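Lmo0812 protein (PDB 4YF1) is probably a pyrophosphohydrolase of the HD-domain superfamily, perhaps removing the 3'-diphosphate from guanosine-3',5'-bis(diphosphate). Local coordinates at residues R41-A46 and E113-V118; H101-V106 and K158-Y163; D120-L125 and P171-E176. All coordinates share one frame; numbering follows the deposited sequence.

Interaction 1 of 3, residues R41-A46 and E113-V118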
loop_
_atom_site.group_PDB
_atom_site.type_symbol
_atom_site.label_atom_id
_atom_site.label_comp_id
_atom_site.label_asym_id
_atom_site.label_seq_id
_atom_site.Cartn_x
_atom_site.Cartn_y
_atom_site.Cartn_z
ATOM N N ARG A 41 1.390 8.318 3.366
ATOM C CA ARG A 41 0.990 9.268 4.389
ATOM C C ARG A 41 0.819 10.692 3.863
ATOM O O ARG A 41 -0.160 11.381 4.203
ATOM C CB ARG A 41 1.977 9.233 5.575
ATOM C CG ARG A 41 1.775 10.299 6.622
ATOM C CD ARG A 41 2.716 10.175 7.815
ATOM N NE ARG A 41 2.573 11.340 8.668
ATOM C CZ ARG A 41 3.088 12.534 8.398
ATOM N NH1 ARG A 41 3.903 12.714 7.332
ATOM N NH2 ARG A 41 2.863 13.542 9.233
ATOM N N ILE A 42 1.775 11.168 3.071
ATOM C CA ILE A 42 1.680 12.499 2.468
ATOM C C ILE A 42 0.384 12.596 1.632
ATOM O O ILE A 42 -0.350 13.531 1.741
ATOM C CB ILE A 42 2.891 12.774 1.580
ATOM C CG1 ILE A 42 4.145 12.951 2.455
ATOM C CG2 ILE A 42 2.663 14.010 0.746
ATOM C CD1 ILE A 42 5.457 12.764 1.722
ATOM N N LEU A 43 0.118 11.592 0.843
ATOM C CA LEU A 43 -1.089 11.603 -0.014
ATOM C C LEU A 43 -2.402 11.527 0.792
ATOM O O LEU A 43 -3.362 12.234 0.461
ATOM C CB LEU A 43 -1.011 10.486 -1.046
ATOM C CG LEU A 43 0.121 10.675 -2.088
ATOM C CD1 LEU A 43 0.432 9.381 -2.818
ATOM C CD2 LEU A 43 -0.247 11.763 -3.092
ATOM N N ARG A 44 -2.407 10.705 1.841
ATOM C CA ARG A 44 -3.605 10.523 2.694
ATOM C C ARG A 44 -3.891 11.815 3.410
ATOM O O ARG A 44 -5.032 12.306 3.421
ATOM C CB ARG A 44 -3.401 9.349 3.680
ATOM C CG ARG A 44 -4.501 9.190 4.728
ATOM C CD ARG A 44 -4.345 7.960 5.610
ATOM N NE ARG A 44 -2.959 7.741 6.062
ATOM C CZ ARG A 44 -2.111 6.862 5.544
ATOM N NH1 ARG A 44 -0.870 6.752 6.048
ATOM N NH2 ARG A 44 -2.452 6.117 4.493
ATOM N N ARG A 45 -2.845 12.419 3.972
ATOM C CA ARG A 45 -3.017 13.664 4.687
ATOM C C ARG A 45 -3.466 14.805 3.798
ATOM O O ARG A 45 -4.017 15.790 4.298
ATOM C CB ARG A 45 -1.714 14.038 5.430
ATOM C CG ARG A 45 -1.480 13.165 6.653
ATOM C CD ARG A 45 -0.103 13.437 7.208
ATOM N NE ARG A 45 0.049 14.806 7.697
ATOM C CZ ARG A 45 -0.357 15.242 8.897
ATOM N NH1 ARG A 45 -1.027 14.454 9.745
ATOM N NH2 ARG A 45 -0.124 16.512 9.243
ATOM N N ALA A 46 -3.225 14.694 2.494
ATOM C CA ALA A 46 -3.613 15.749 1.563
ATOM C C ALA A 46 -5.073 15.534 1.117
ATOM O O ALA A 46 -5.556 16.285 0.331
ATOM C CB ALA A 46 -2.717 15.775 0.342
ATOM N N GLU A 113 -2.291 12.505 -10.704
ATOM C CA GLU A 113 -1.000 12.150 -11.343
ATOM C C GLU A 113 0.103 13.066 -10.894
ATOM O O GLU A 113 1.222 12.596 -10.665
ATOM C CB GLU A 113 -1.158 12.158 -12.867
ATOM C CG GLU A 113 -2.194 11.120 -13.317
ATOM C CD GLU A 113 -2.639 11.249 -14.761
ATOM O OE1 GLU A 113 -2.788 12.391 -15.270
ATOM O OE2 GLU A 113 -2.894 10.178 -15.364
ATOM N N LYS A 114 -0.181 14.361 -10.795
ATOM C CA LYS A 114 0.816 15.342 -10.295
ATOM C C LYS A 114 1.171 15.049 -8.848
ATOM O O LYS A 114 2.332 15.026 -8.465
ATOM C CB LYS A 114 0.259 16.762 -10.386
ATOM C CG LYS A 114 0.075 17.256 -11.809
ATOM C CD LYS A 114 -0.714 18.537 -11.832
ATOM C CE LYS A 114 -0.697 19.232 -13.197
ATOM N NZ LYS A 114 0.419 20.223 -13.239
ATOM N N ALA A 115 0.164 14.723 -8.054
ATOM C CA ALA A 115 0.403 14.487 -6.629
ATOM C C ALA A 115 1.293 13.269 -6.378
ATOM O O ALA A 115 2.109 13.278 -5.453
ATOM C CB ALA A 115 -0.921 14.348 -5.878
ATOM N N LEU A 116 1.142 12.230 -7.202
ATOM C CA LEU A 116 1.944 11.024 -7.048
ATOM C C LEU A 116 3.424 11.318 -7.254
ATOM O O LEU A 116 4.305 10.814 -6.506
ATOM C CB LEU A 116 1.506 9.998 -8.058
ATOM C CG LEU A 116 0.172 9.372 -7.649
ATOM C CD1 LEU A 116 -0.458 8.762 -8.900
ATOM C CD2 LEU A 116 0.399 8.333 -6.563
ATOM N N ILE A 117 3.687 12.133 -8.256
ATOM C CA ILE A 117 5.084 12.515 -8.566
ATOM C C ILE A 117 5.641 13.420 -7.472
ATOM O O ILE A 117 6.769 13.195 -7.014
ATOM C CB ILE A 117 5.196 13.227 -9.926
ATOM C CG1 ILE A 117 4.858 12.252 -11.055
ATOM C CG2 ILE A 117 6.629 13.793 -10.118
ATOM C CD1 ILE A 117 4.692 12.862 -12.439
ATOM N N VAL A 118 4.919 14.474 -7.096
ATOM C CA VAL A 118 5.462 15.405 -6.092
ATOM C C VAL A 118 5.661 14.726 -4.716
ATOM O O VAL A 118 6.702 14.926 -4.085
ATOM C CB VAL A 118 4.656 16.689 -5.991
ATOM C CG1 VAL A 118 5.213 17.621 -4.962
ATOM C CG2 VAL A 118 4.533 17.394 -7.336
#
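L43, near the end of helix 35-45, packs against A115 and L116 of helix 111-132, joining two helices of the all-helical HD-domain fold. The two backbones come as close as 7.4 Å between L43 CA and A115 CA, a separation that suits a small residue on one side and a branched one on the other.

The CB of L43 already points at helix 111-132. Its CG lies anti to the carbonyl carbon and beside the backbone N (chi1 -66°), which carries the two methyls forward so that each finds a different neighbour. CD1 reaches L116, with L43 CD1 3.9 Å from L116 CD2. CD2 settles over A115 and lies 3.9 Å from A115 CB. Leucine thus spans two residues of the opposing helix with one forked end, while alanine lets the fork come near the helix backbone.

L116 contributes differently. Its CB leads away from helix 35-45, yet its CD2 methyl turns back, and the two leucines cross at about a right angle. All three side chains are buried. A119, one turn beyond A115 on the same helix, touches both L43 and I42, so the apolar contact continues along helix 111-132, while F48 touches A115. R44 reaches the second subunit, where its NH2 makes a long, weak ion pair with E50 of that chain. At the helix interface the nearest approach is that of a methyl to a backbone carbonyl, L43 CD2 to A115 O at 3.7 Å.

Interaction 2 of 3, residues H101-V106 and K158-Y163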
loop_
_atom_site.group_PDB
_atom_site.type_symbol
_atom_site.label_atom_id
_atom_site.label_comp_id
_atom_site.label_asym_id
_atom_site.label_seq_id
_atom_site.Cartn_x
_atom_site.Cartn_y
_atom_site.Cartn_z
ATOM N N HIS A 101 10.887 13.028 -19.109
ATOM C CA HIS A 101 9.536 12.509 -19.289
ATOM C C HIS A 101 8.707 12.729 -18.023
ATOM O O HIS A 101 7.501 12.995 -18.102
ATOM C CB HIS A 101 9.516 11.053 -19.727
ATOM C CG HIS A 101 10.095 10.824 -21.087
ATOM N ND1 HIS A 101 10.652 9.622 -21.462
ATOM C CD2 HIS A 101 10.296 11.667 -22.120
ATOM C CE1 HIS A 101 11.119 9.718 -22.690
ATOM N NE2 HIS A 101 10.931 10.956 -23.106
ATOM N N THR A 102 9.341 12.636 -16.864
ATOM C CA THR A 102 8.632 12.899 -15.593
ATOM C C THR A 102 8.231 14.380 -15.455
ATOM O O THR A 102 7.090 14.695 -15.001
ATOM C CB THR A 102 9.411 12.360 -14.415
ATOM O OG1 THR A 102 9.467 10.944 -14.545
ATOM C CG2 THR A 102 8.771 12.711 -13.080
ATOM N N ILE A 103 9.104 15.289 -15.876
ATOM C CA ILE A 103 8.786 16.725 -15.871
ATOM C C ILE A 103 7.570 17.020 -16.771
ATOM O O ILE A 103 6.629 17.727 -16.323
ATOM C CB ILE A 103 10.010 17.573 -16.274
ATOM C CG1 ILE A 103 11.060 17.440 -15.173
ATOM C CG2 ILE A 103 9.634 19.040 -16.503
ATOM C CD1 ILE A 103 12.452 17.934 -15.583
ATOM N N GLU A 104 7.529 16.415 -17.970
ATOM C CA GLU A 104 6.392 16.612 -18.864
ATOM C C GLU A 104 5.102 16.083 -18.199
ATOM O O GLU A 104 4.035 16.706 -18.307
ATOM C CB GLU A 104 6.599 15.925 -20.252
ATOM C CG GLU A 104 5.360 16.008 -21.191
ATOM C CD GLU A 104 5.480 15.218 -22.511
ATOM O OE1 GLU A 104 6.487 14.494 -22.726
ATOM O OE2 GLU A 104 4.573 15.345 -23.357
ATOM N N GLN A 105 5.210 14.929 -17.540
ATOM C CA GLN A 105 4.053 14.326 -16.879
ATOM C C GLN A 105 3.548 15.171 -15.676
ATOM O O GLN A 105 2.302 15.326 -15.493
ATOM C CB GLN A 105 4.372 12.890 -16.497
ATOM C CG GLN A 105 3.303 12.154 -15.741
ATOM C CD GLN A 105 2.130 11.807 -16.599
ATOM O OE1 GLN A 105 2.116 12.013 -17.815
ATOM N NE2 GLN A 105 1.142 11.231 -15.962
ATOM N N VAL A 106 4.469 15.748 -14.898
ATOM C CA VAL A 106 4.070 16.595 -13.784
ATOM C C VAL A 106 3.477 17.888 -14.316
ATOM O O VAL A 106 2.593 18.474 -13.665
ATOM C CB VAL A 106 5.171 16.825 -12.733
ATOM C CG1 VAL A 106 6.021 18.032 -13.090
ATOM C CG2 VAL A 106 4.579 17.024 -11.329
ATOM N N LYS A 158 9.447 21.292 -9.542
ATOM C CA LYS A 158 8.950 22.462 -8.834
ATOM C C LYS A 158 8.308 23.501 -9.757
ATOM O O LYS A 158 7.201 24.003 -9.466
ATOM C CB LYS A 158 10.025 23.085 -7.937
ATOM C CG LYS A 158 9.687 24.479 -7.447
ATOM C CD LYS A 158 10.880 25.074 -6.734
ATOM C CE LYS A 158 10.869 26.585 -6.819
ATOM N NZ LYS A 158 11.090 27.062 -8.224
ATOM N N ASN A 159 8.944 23.793 -10.889
ATOM C CA ASN A 159 8.417 24.812 -11.808
ATOM C C ASN A 159 7.293 24.365 -12.727
ATOM O O ASN A 159 6.736 25.191 -13.423
ATOM C CB ASN A 159 9.563 25.409 -12.628
ATOM C CG ASN A 159 10.504 26.207 -11.758
ATOM O OD1 ASN A 159 10.076 26.740 -10.738
ATOM N ND2 ASN A 159 11.777 26.258 -12.112
ATOM N N ASN A 160 6.972 23.081 -12.728
ATOM C CA ASN A 160 5.909 22.573 -13.604
ATOM C C ASN A 160 4.727 21.950 -12.860
ATOM O O ASN A 160 3.618 21.875 -13.425
ATOM C CB ASN A 160 6.512 21.588 -14.607
ATOM C CG ASN A 160 7.274 22.294 -15.715
ATOM O OD1 ASN A 160 6.677 22.794 -16.658
ATOM N ND2 ASN A 160 8.598 22.355 -15.593
HETATM N N MSE A 161 4.920 21.611 -11.586
HETATM C CA MSE A 161 3.860 20.909 -10.814
HETATM C C MSE A 161 2.551 21.675 -10.694
HETATM O O MSE A 161 1.487 21.045 -10.617
HETATM C CB MSE A 161 4.367 20.467 -9.452
HETATM C CG MSE A 161 4.688 21.675 -8.569
HETATM SE SE MSE A 161 5.498 21.122 -6.881
HETATM C CE MSE A 161 5.650 22.921 -6.161
ATOM N N GLU A 162 2.596 23.010 -10.691
ATOM C CA GLU A 162 1.332 23.815 -10.594
ATOM C C GLU A 162 0.630 24.131 -11.919
ATOM O O GLU A 162 -0.528 24.599 -11.917
ATOM C CB GLU A 162 1.589 25.127 -9.848
ATOM C CG GLU A 162 2.056 24.900 -8.419
ATOM C CD GLU A 162 2.109 26.175 -7.593
ATOM O OE1 GLU A 162 1.908 27.285 -8.147
ATOM O OE2 GLU A 162 2.322 26.054 -6.374
ATOM N N TYR A 163 1.259 23.797 -13.028
ATOM C CA TYR A 163 0.730 24.117 -14.343
ATOM C C TYR A 163 -0.676 23.540 -14.556
ATOM O O TYR A 163 -0.898 22.345 -14.399
ATOM C CB TYR A 163 1.645 23.615 -15.454
ATOM C CG TYR A 163 1.224 24.126 -16.827
ATOM C CD1 TYR A 163 1.521 25.438 -17.216
ATOM C CD2 TYR A 163 0.525 23.318 -17.724
ATOM C CE1 TYR A 163 1.118 25.938 -18.457
ATOM C CE2 TYR A 163 0.128 23.801 -18.973
ATOM C CZ TYR A 163 0.429 25.111 -19.329
ATOM O OH TYR A 163 0.038 25.615 -20.540
#
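A small buried contact of I103 and V106 with N160 and M161 joins helix 95-108 to the last part of helix 147-160 and the type I beta turn from N160 to Y163. The segments come very close here, V106 CA lying 5.2 Å from M161 CA; valine, short and branched at CB, keeps its bulk close to its own backbone and suits so near an approach.

V106 divides its two methyls between neighbouring residues. CG1 meets the base of N160, V106 CG1 standing 3.9 Å from N160 CB, and these side chains cross at about a right angle. CG2 lies 3.9 Å from M161 CB; V106 and M161 run side by side and point the same way. M161, present as selenomethionine, has its CG between the backbone N and the carbonyl carbon (chi1 66°), and from there the extended chain leads away from helix 95-108.

One turn earlier, I103 presents its CG2 branch, anti to the backbone N, to the amide of N160, with I103 CG2 3.6 Å from N160 ND2. This is van der Waals contact, for the amide has polar partners of its own: ND2 donates to G156 O one turn back, and OD1 accepts from R107 NE. Asparagine suits the place because both ends of its short amide are bonded while its CB and amide carbon still pack on aliphatic groups.

Around this joint, W152 and I157 of helix 147-160 also touch I103, V118 of helix 111-132 packs on M161, and F174 and Y177 of helix 172-184 receive the M161 side chain.

Interaction 3 of 3, residues D120-L125 and P171-E176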
loop_
_atom_site.group_PDB
_atom_site.type_symbol
_atom_site.label_atom_id
_atom_site.label_comp_id
_atom_site.label_asym_id
_atom_site.label_seq_id
_atom_site.Cartn_x
_atom_site.Cartn_y
_atom_site.Cartn_z
ATOM N N ASP A 120 6.314 11.591 -4.100
ATOM C CA ASP A 120 7.487 10.738 -4.242
ATOM C C ASP A 120 8.770 11.590 -4.111
ATOM O O ASP A 120 9.688 11.225 -3.381
ATOM C CB ASP A 120 7.460 10.066 -5.611
ATOM C CG ASP A 120 8.743 9.254 -5.900
ATOM O OD1 ASP A 120 9.064 8.347 -5.114
ATOM O OD2 ASP A 120 9.385 9.506 -6.928
ATOM N N LYS A 121 8.812 12.723 -4.799
ATOM C CA LYS A 121 10.020 13.617 -4.731
ATOM C C LYS A 121 10.204 14.269 -3.394
ATOM O O LYS A 121 11.318 14.522 -2.970
ATOM C CB LYS A 121 9.972 14.710 -5.790
ATOM C CG LYS A 121 10.586 14.281 -7.082
ATOM C CD LYS A 121 9.856 13.140 -7.696
ATOM C CE LYS A 121 10.837 12.209 -8.354
ATOM N NZ LYS A 121 10.053 11.285 -9.228
ATOM N N LEU A 122 9.093 14.611 -2.766
ATOM C CA LEU A 122 9.137 15.223 -1.441
ATOM C C LEU A 122 9.769 14.310 -0.410
ATOM O O LEU A 122 10.659 14.742 0.322
ATOM C CB LEU A 122 7.714 15.657 -0.991
ATOM C CG LEU A 122 7.569 16.247 0.416
ATOM C CD1 LEU A 122 8.503 17.400 0.711
ATOM C CD2 LEU A 122 6.119 16.676 0.699
ATOM N N ASP A 123 9.344 13.051 -0.341
ATOM C CA ASP A 123 9.951 12.160 0.632
ATOM C C ASP A 123 11.457 11.976 0.321
ATOM O O ASP A 123 12.257 11.911 1.251
ATOM C CB ASP A 123 9.277 10.805 0.687
ATOM C CG ASP A 123 9.853 9.924 1.784
ATOM O OD1 ASP A 123 9.738 10.274 2.992
ATOM O OD2 ASP A 123 10.409 8.872 1.448
ATOM N N ASN A 124 11.807 11.863 -0.966
ATOM C CA ASN A 124 13.234 11.732 -1.383
ATOM C C ASN A 124 14.065 12.929 -0.914
ATOM O O ASN A 124 15.107 12.741 -0.299
ATOM C CB ASN A 124 13.362 11.605 -2.912
ATOM C CG ASN A 124 12.873 10.270 -3.457
ATOM O OD1 ASN A 124 12.613 9.318 -2.709
ATOM N ND2 ASN A 124 12.761 10.187 -4.792
ATOM N N LEU A 125 13.631 14.152 -1.229
ATOM C CA LEU A 125 14.367 15.362 -0.795
ATOM C C LEU A 125 14.399 15.553 0.719
ATOM O O LEU A 125 15.382 16.099 1.266
ATOM C CB LEU A 125 13.905 16.647 -1.460
ATOM C CG LEU A 125 14.191 16.850 -2.925
ATOM C CD1 LEU A 125 14.011 18.327 -3.200
ATOM C CD2 LEU A 125 15.607 16.409 -3.297
ATOM N N PRO A 171 -2.197 21.043 -3.506
ATOM C CA PRO A 171 -2.027 20.531 -2.130
ATOM C C PRO A 171 -0.970 21.277 -1.289
ATOM O O PRO A 171 0.067 21.682 -1.830
ATOM C CB PRO A 171 -1.612 19.071 -2.337
ATOM C CG PRO A 171 -2.023 18.735 -3.727
ATOM C CD PRO A 171 -2.003 19.995 -4.523
ATOM N N PRO A 172 -1.219 21.442 0.022
ATOM C CA PRO A 172 -0.221 22.107 0.870
ATOM C C PRO A 172 1.173 21.479 0.764
ATOM O O PRO A 172 2.151 22.201 0.825
ATOM C CB PRO A 172 -0.782 21.918 2.279
ATOM C CG PRO A 172 -2.277 21.892 2.086
ATOM C CD PRO A 172 -2.507 21.245 0.741
ATOM N N PHE A 173 1.268 20.159 0.578
ATOM C CA PHE A 173 2.586 19.530 0.478
ATOM C C PHE A 173 3.398 19.985 -0.732
ATOM O O PHE A 173 4.627 19.842 -0.708
ATOM C CB PHE A 173 2.561 17.991 0.623
ATOM C CG PHE A 173 2.069 17.230 -0.590
ATOM C CD1 PHE A 173 2.944 16.860 -1.615
ATOM C CD2 PHE A 173 0.731 16.800 -0.667
ATOM C CE1 PHE A 173 2.526 16.103 -2.702
ATOM C CE2 PHE A 173 0.308 16.050 -1.751
ATOM C CZ PHE A 173 1.178 15.704 -2.781
ATOM N N PHE A 174 2.750 20.564 -1.756
ATOM C CA PHE A 174 3.495 21.084 -2.945
ATOM C C PHE A 174 4.447 22.207 -2.487
ATOM O O PHE A 174 5.583 22.283 -2.954
ATOM C CB PHE A 174 2.538 21.606 -4.026
ATOM C CG PHE A 174 1.989 20.550 -4.951
ATOM C CD1 PHE A 174 1.737 19.264 -4.529
ATOM C CD2 PHE A 174 1.639 20.894 -6.262
ATOM C CE1 PHE A 174 1.212 18.330 -5.393
ATOM C CE2 PHE A 174 1.137 19.949 -7.140
ATOM C CZ PHE A 174 0.921 18.674 -6.706
ATOM N N ASP A 175 3.967 23.039 -1.555
ATOM C CA ASP A 175 4.743 24.143 -0.972
ATOM C C ASP A 175 5.949 23.613 -0.172
ATOM O O ASP A 175 7.020 24.221 -0.197
ATOM C CB ASP A 175 3.854 25.025 -0.067
ATOM C CG ASP A 175 2.706 25.705 -0.832
ATOM O OD1 ASP A 175 2.894 26.020 -2.026
ATOM O OD2 ASP A 175 1.621 25.931 -0.237
ATOM N N GLU A 176 5.778 22.479 0.510
ATOM C CA GLU A 176 6.870 21.856 1.284
ATOM C C GLU A 176 7.963 21.406 0.314
ATOM O O GLU A 176 9.150 21.570 0.580
ATOM C CB GLU A 176 6.473 20.618 2.084
ATOM C CG GLU A 176 5.487 20.839 3.187
ATOM C CD GLU A 176 5.043 19.533 3.816
ATOM O OE1 GLU A 176 5.933 18.735 4.225
ATOM O OE2 GLU A 176 3.803 19.339 3.917
#
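L122 overlaps F173 and E176, fitting helix 111-132 of the HD-domain helical core against the first turn of helix 172-184. Its CG is anti to the backbone N (chi1 177°), a setting that sends the forked end toward that turn. There CD2 comes down beside F173, with L122 CD2 3.8 Å from F173 CB and 3.9 Å from F173 CD1, approaching the ring obliquely. The other methyl, CD1, turns to E176, L122 CD1 lying 4.0 Å from E176 CB. Leucine suits this place because its two methyls can touch two residues three apart on one helix. E176 lends its aliphatic stem to the contact while remaining exposed.

F173 is large enough to touch I42 and A46 as well as L122. Behind it F174 CD1 stands 3.7 Å above the F173 ring plane, toward the rim, and P171 CD lies over the centre of the F174 ring.

On another side of helix 111-132, D120 belongs to a possible H...HD...D motif. D120 OD1 is hydrogen-bonded to H35 NE2 and D123 OD2 to H35 ND1, which holds H35 at both ring nitrogens; D120 OD2 is also hydrogen-bonded to H87, and D123 OD1 to N38. The lysine beside D120 adds a salt bridge: K121 NZ meets D120 OD2 at 3.0 Å, nearly along the C-O axis.

Overall arrangement
Helix 111-132 ties the set together. It carries one side of interactions 1 and 3, whose centres are about 8 Å apart, and F173 joins them: its CG lies 3.5 Å from I42 CG2. Interaction 2, about 14 Å from interaction 1 between centres, is connected to it by K114, whose NZ makes probable hydrogen bonds of 2.8 Å to both V106 O and Y163 O. Interactions 2 and 3 meet where M161 CE lies 3.3 Å from F174 O. The putative HD-type residues H35, H59, D60 and D120 converge without a bound metal; D120 lies in interaction 3, the L116 side chain near them without touching. The sodium ion is bound instead at V62, T65 and M67.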